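Side-chain contacts in bacteriocin immunity protein (Pseudomonas aeruginosa, PDB 6W0V), which binds the nuclease domain of pyocin S8 as its cognate immunity protein and probably protects the producing cell from the toxin's DNase activity: residues B[14-19]-B[63-68]; B[35-40]-B[48-53]. The protein carries 1 engineered substitution. All coordinates share one frame; numbering follows the deposited sequence.

Contact 1 of 2, residues B[14-19]-B[63-68]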
loop_
_atom_site.group_PDB
_atom_site.type_symbol
_atom_site.label_atom_id
_atom_site.label_comp_id
_atom_site.label_asym_id
_atom_site.label_seq_id
_atom_site.Cartn_x
_atom_site.Cartn_y
_atom_site.Cartn_z
ATOM N N SER B 14 11.247 -13.732 9.491
ATOM C CA SER B 14 9.873 -14.288 9.495
ATOM C C SER B 14 8.876 -13.147 9.299
ATOM O O SER B 14 7.993 -13.304 8.440
ATOM C CB SER B 14 9.600 -15.043 10.753
ATOM O OG SER B 14 8.362 -15.728 10.671
ATOM N N LEU B 15 9.027 -12.046 10.050
ATOM C CA LEU B 15 8.139 -10.858 9.926
ATOM C C LEU B 15 8.158 -10.388 8.479
ATOM O O LEU B 15 7.085 -10.188 7.893
ATOM C CB LEU B 15 8.604 -9.704 10.815
ATOM C CG LEU B 15 8.302 -9.816 12.303
ATOM C CD1 LEU B 15 8.912 -8.632 13.034
ATOM C CD2 LEU B 15 6.802 -9.895 12.551
ATOM N N ILE B 16 9.351 -10.183 7.936
ATOM C CA ILE B 16 9.497 -9.644 6.564
ATOM C C ILE B 16 8.826 -10.626 5.613
ATOM O O ILE B 16 8.114 -10.182 4.714
ATOM C CB ILE B 16 10.970 -9.443 6.205
ATOM C CG1 ILE B 16 11.648 -8.456 7.154
ATOM C CG2 ILE B 16 11.082 -9.013 4.757
ATOM C CD1 ILE B 16 13.154 -8.493 7.084
ATOM N N SER B 17 9.118 -11.912 5.792
ATOM C CA SER B 17 8.606 -12.989 4.919
ATOM C C SER B 17 7.080 -12.913 4.886
ATOM O O SER B 17 6.521 -13.047 3.804
ATOM C CB SER B 17 9.066 -14.323 5.384
ATOM O OG SER B 17 8.552 -15.336 4.535
ATOM N N GLU B 18 6.457 -12.662 6.033
ATOM C CA GLU B 18 4.982 -12.547 6.132
ATOM C C GLU B 18 4.483 -11.573 5.068
ATOM O O GLU B 18 3.502 -11.882 4.410
ATOM C CB GLU B 18 4.550 -12.058 7.509
ATOM C CG GLU B 18 4.777 -13.076 8.600
ATOM C CD GLU B 18 4.169 -12.694 9.932
ATOM O OE1 GLU B 18 3.011 -12.260 9.937
ATOM O OE2 GLU B 18 4.853 -12.835 10.954
ATOM N N LEU B 19 5.145 -10.432 4.907
ATOM C CA LEU B 19 4.671 -9.390 3.964
ATOM C C LEU B 19 4.670 -9.926 2.534
ATOM O O LEU B 19 3.819 -9.502 1.756
ATOM C CB LEU B 19 5.526 -8.136 4.102
ATOM C CG LEU B 19 5.489 -7.498 5.485
ATOM C CD1 LEU B 19 6.364 -6.267 5.528
ATOM C CD2 LEU B 19 4.058 -7.154 5.883
ATOM N N GLY B 63 16.135 -9.673 0.520
ATOM C CA GLY B 63 16.580 -8.333 0.097
ATOM C C GLY B 63 16.251 -7.329 1.172
ATOM O O GLY B 63 17.068 -6.508 1.531
ATOM N N VAL B 64 15.037 -7.397 1.688
ATOM C CA VAL B 64 14.632 -6.451 2.757
ATOM C C VAL B 64 15.573 -6.648 3.939
ATOM O O VAL B 64 16.066 -5.666 4.473
ATOM C CB VAL B 64 13.184 -6.676 3.196
ATOM C CG1 VAL B 64 12.862 -5.826 4.413
ATOM C CG2 VAL B 64 12.204 -6.425 2.058
ATOM N N LEU B 65 15.770 -7.900 4.340
ATOM C CA LEU B 65 16.609 -8.208 5.515
ATOM C C LEU B 65 18.007 -7.669 5.244
ATOM O O LEU B 65 18.547 -7.001 6.120
ATOM C CB LEU B 65 16.627 -9.712 5.749
ATOM C CG LEU B 65 17.452 -10.142 6.954
ATOM C CD1 LEU B 65 16.776 -9.737 8.255
ATOM C CD2 LEU B 65 17.698 -11.639 6.904
ATOM N N LYS B 66 18.537 -7.927 4.050
ATOM C CA LYS B 66 19.869 -7.411 3.664
ATOM C C LYS B 66 19.879 -5.888 3.765
ATOM O O LYS B 66 20.788 -5.318 4.341
ATOM C CB LYS B 66 20.217 -7.807 2.234
ATOM C CG LYS B 66 21.626 -7.401 1.836
ATOM C CD LYS B 66 21.932 -7.548 0.377
ATOM C CE LYS B 66 21.552 -6.326 -0.425
ATOM N NZ LYS B 66 22.141 -6.354 -1.784
ATOM N N ARG B 67 18.887 -5.222 3.190
ATOM C CA ARG B 67 18.904 -3.743 3.167
ATOM C C ARG B 67 18.896 -3.231 4.607
ATOM O O ARG B 67 19.603 -2.251 4.902
ATOM C CB ARG B 67 17.739 -3.235 2.328
ATOM C CG ARG B 67 17.942 -3.518 0.850
ATOM C CD ARG B 67 16.919 -2.786 0.025
ATOM N NE ARG B 67 15.581 -3.329 0.117
ATOM C CZ ARG B 67 15.148 -4.409 -0.523
ATOM N NH1 ARG B 67 15.966 -5.126 -1.270
ATOM N NH2 ARG B 67 13.884 -4.775 -0.432
ATOM N N ILE B 68 18.159 -3.899 5.485
ATOM C CA ILE B 68 18.060 -3.475 6.906
ATOM C C ILE B 68 19.392 -3.741 7.580
ATOM O O ILE B 68 19.915 -2.850 8.230
ATOM C CB ILE B 68 16.914 -4.207 7.606
ATOM C CG1 ILE B 68 15.590 -3.690 7.051
ATOM C CG2 ILE B 68 17.014 -4.047 9.108
ATOM C CD1 ILE B 68 14.389 -4.445 7.522
#
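I16 on helix 9-21 reaches helix 61-74 with both of its branches and meets three residues there. Its CG2 methyl presses on V64, 3.5 Å from V64 CB, and lies 3.7 Å from V64 CG1. The other branch runs alongside V64 to the next residue, L65, where I16 CD1 comes 3.8 Å from V64 CG1 and equally near the backbone at L65 CA. Further on, I16 CD1 is 3.9 Å from L65 CB and, more loosely, 4.3 Å from I68 CD1 one turn along. The side chains of I16 and V64, both beta-branched, pass flank to flank while pointing opposite ways, which spreads the contact along their length. With CG1 beside its backbone N and the chain extended from there (chi2 165°), I16 has the length to touch the i, i+1 and i+4 positions of the opposing helix, whereas compact V64 offers a broad, stiff surface close to its own backbone.

The helices run nearer to antiparallel than parallel, at 134°, with segment axes 9.9 Å apart at closest approach. This is a pairing of the first and last helices of the four-helix immunity-protein fold, and its touching residues are all buried, which suits purely aliphatic groups. F20 also packs on V64, F12 on I68, and P61 on I16. R67, on the same helix as V64, donates to the carbonyls of I49 and E58, tying helix 61-74 to the chain that precedes it.

Contact 2 of 2, residues B[35-40]-B[48-53]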
loop_
_atom_site.group_PDB
_atom_site.type_symbol
_atom_site.label_atom_id
_atom_site.label_comp_id
_atom_site.label_asym_id
_atom_site.label_seq_id
_atom_site.Cartn_x
_atom_site.Cartn_y
_atom_site.Cartn_z
ATOM N N TYR B 35 5.257 -2.258 10.549
ATOM C CA TYR B 35 5.848 -1.289 11.493
ATOM C C TYR B 35 6.745 -1.998 12.489
ATOM O O TYR B 35 7.692 -1.355 12.928
ATOM C CB TYR B 35 4.770 -0.406 12.100
ATOM C CG TYR B 35 4.483 0.639 11.068
ATOM C CD1 TYR B 35 5.373 1.684 10.883
ATOM C CD2 TYR B 35 3.488 0.454 10.137
ATOM C CE1 TYR B 35 5.188 2.608 9.869
ATOM C CE2 TYR B 35 3.276 1.375 9.127
ATOM C CZ TYR B 35 4.127 2.457 8.995
ATOM O OH TYR B 35 3.951 3.373 7.998
ATOM N N ALA B 36 6.478 -3.258 12.805
ATOM C CA ALA B 36 7.400 -4.028 13.662
ATOM C C ALA B 36 8.743 -3.998 12.940
ATOM O O ALA B 36 9.778 -3.734 13.576
ATOM C CB ALA B 36 6.911 -5.428 13.904
ATOM N N ILE B 37 8.705 -4.201 11.631
ATOM C CA ILE B 37 9.943 -4.261 10.812
ATOM C C ILE B 37 10.537 -2.864 10.729
ATOM O O ILE B 37 11.712 -2.685 11.039
ATOM C CB ILE B 37 9.659 -4.812 9.413
ATOM C CG1 ILE B 37 9.191 -6.260 9.502
ATOM C CG2 ILE B 37 10.880 -4.640 8.522
ATOM C CD1 ILE B 37 8.499 -6.731 8.285
ATOM N N VAL B 38 9.762 -1.916 10.239
ATOM C CA VAL B 38 10.291 -0.585 9.865
ATOM C C VAL B 38 10.718 0.159 11.128
ATOM O O VAL B 38 11.756 0.807 11.097
ATOM C CB VAL B 38 9.249 0.169 9.029
ATOM C CG1 VAL B 38 9.503 1.663 8.981
ATOM C CG2 VAL B 38 9.185 -0.436 7.638
ATOM N N ASN B 39 9.953 0.068 12.208
ATOM C CA ASN B 39 10.301 0.805 13.446
ATOM C C ASN B 39 11.611 0.238 13.989
ATOM O O ASN B 39 12.474 1.024 14.401
ATOM C CB ASN B 39 9.184 0.760 14.481
ATOM C CG ASN B 39 7.968 1.524 14.013
ATOM O OD1 ASN B 39 8.074 2.347 13.110
ATOM N ND2 ASN B 39 6.832 1.257 14.632
ATOM N N ALA B 40 11.754 -1.080 13.953
ATOM C CA ALA B 40 12.986 -1.763 14.411
ATOM C C ALA B 40 14.129 -1.367 13.484
ATOM O O ALA B 40 15.221 -1.075 13.983
ATOM C CB ALA B 40 12.790 -3.250 14.413
ATOM N N ASP B 48 9.858 1.988 2.445
ATOM C CA ASP B 48 10.355 1.848 1.058
ATOM C C ASP B 48 11.253 0.625 0.981
ATOM O O ASP B 48 11.294 -0.005 -0.057
ATOM C CB ASP B 48 11.161 3.056 0.607
ATOM C CG ASP B 48 10.300 4.266 0.345
ATOM O OD1 ASP B 48 9.077 4.171 0.586
ATOM O OD2 ASP B 48 10.854 5.271 -0.085
ATOM N N ILE B 49 11.943 0.329 2.071
ATOM C CA ILE B 49 12.933 -0.775 2.090
ATOM C C ILE B 49 12.193 -2.093 1.832
ATOM O O ILE B 49 12.793 -3.023 1.292
ATOM C CB ILE B 49 13.701 -0.727 3.421
ATOM C CG1 ILE B 49 15.162 -1.122 3.223
ATOM C CG2 ILE B 49 12.986 -1.520 4.499
ATOM C CD1 ILE B 49 15.943 -0.086 2.437
ATOM N N ILE B 50 10.898 -2.152 2.153
ATOM C CA ILE B 50 10.047 -3.338 1.890
ATOM C C ILE B 50 9.311 -3.131 0.571
ATOM O O ILE B 50 9.326 -4.024 -0.272
ATOM C CB ILE B 50 9.039 -3.531 3.031
ATOM C CG1 ILE B 50 9.747 -3.682 4.381
ATOM C CG2 ILE B 50 8.131 -4.705 2.724
ATOM C CD1 ILE B 50 8.840 -3.465 5.560
ATOM N N PHE B 51 8.618 -2.003 0.449
ATOM C CA PHE B 51 7.570 -1.826 -0.579
ATOM C C PHE B 51 8.107 -1.207 -1.860
ATOM O O PHE B 51 7.461 -1.351 -2.884
ATOM C CB PHE B 51 6.429 -0.997 -0.008
ATOM C CG PHE B 51 5.665 -1.787 1.007
ATOM C CD1 PHE B 51 4.663 -2.656 0.609
ATOM C CD2 PHE B 51 5.987 -1.716 2.348
ATOM C CE1 PHE B 51 3.999 -3.430 1.543
ATOM C CE2 PHE B 51 5.304 -2.474 3.281
ATOM C CZ PHE B 51 4.315 -3.333 2.874
ATOM N N TYR B 52 9.256 -0.545 -1.801
ATOM C CA TYR B 52 9.843 0.148 -2.968
ATOM C C TYR B 52 11.297 -0.247 -3.094
ATOM O O TYR B 52 12.170 0.609 -3.095
ATOM C CB TYR B 52 9.616 1.649 -2.846
ATOM C CG TYR B 52 8.158 1.943 -2.996
ATOM C CD1 TYR B 52 7.619 2.101 -4.256
ATOM C CD2 TYR B 52 7.314 1.913 -1.904
ATOM C CE1 TYR B 52 6.268 2.305 -4.431
ATOM C CE2 TYR B 52 5.958 2.114 -2.061
ATOM C CZ TYR B 52 5.443 2.306 -3.325
ATOM O OH TYR B 52 4.115 2.516 -3.490
ATOM N N PRO B 53 11.573 -1.547 -3.290
ATOM C CA PRO B 53 12.927 -1.955 -3.646
ATOM C C PRO B 53 13.263 -1.218 -4.950
ATOM O O PRO B 53 12.395 -1.129 -5.807
ATOM C CB PRO B 53 12.809 -3.473 -3.819
ATOM C CG PRO B 53 11.350 -3.689 -4.169
ATOM C CD PRO B 53 10.614 -2.658 -3.342
#
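With CG1 placed beside its backbone N (chi1 -58°) and the chain stretched out beyond it (chi2 163°), I50 sends its CD1 methyl across to helix 27-41. On that helix I37 has CG2 anti to its own backbone N, and V38 turns CG2 to the side of its N; these two methyls receive the isoleucine. I50 CD1 sits 3.7 Å from V38 CG2 and 3.8 Å from I37 CG2, so one terminal methyl rests against two consecutive residues. Isoleucine suits this place because its CG1-CD1 arm spans the distance between backbones that stay well apart, the nearest pair, V38 CA and I49 CA, being 8.2 Å from each other, while its CB branch keeps bulk near its own backbone.

Here the short helix 48-51, the third of the four-helix immunity-protein fold, is attached to the second helix through its inward side. D48 and F51 of this helix, and Y52 just after it, meet the toxin: F51 stacks its ring with F81 of the pyocin S8 chain, Y52 OH bonds to the backbone O of that same F81, and D48 OD1 accepts from the backbone N of K84 of the pyocin. I50 CG2 also lies 3.6 Å above the plane of the F51 ring, toward its rim. Deeper in, I50 packs on V64, and I37 reaches F12, L15 and L19 of helix 9-21 as well as I68.

Overall arrangement
The two contacts have centres 8 Å apart and together involve all four helices: contact 1 joins 9-21 to 61-74, and contact 2 joins 27-41 to 48-51. In sequence, both segments of contact 2 fall between those of contact 1, so the first and last helices in the chain pair with each other, and the two between them pair with each other. The contacts meet directly, with I37 CD1 3.5 Å from both L19 CD1 and I16 CA. This packing of I37 joins them into one largely apolar interior, probably the base on which helix 48-51 presents its residues that engage pyocin S8.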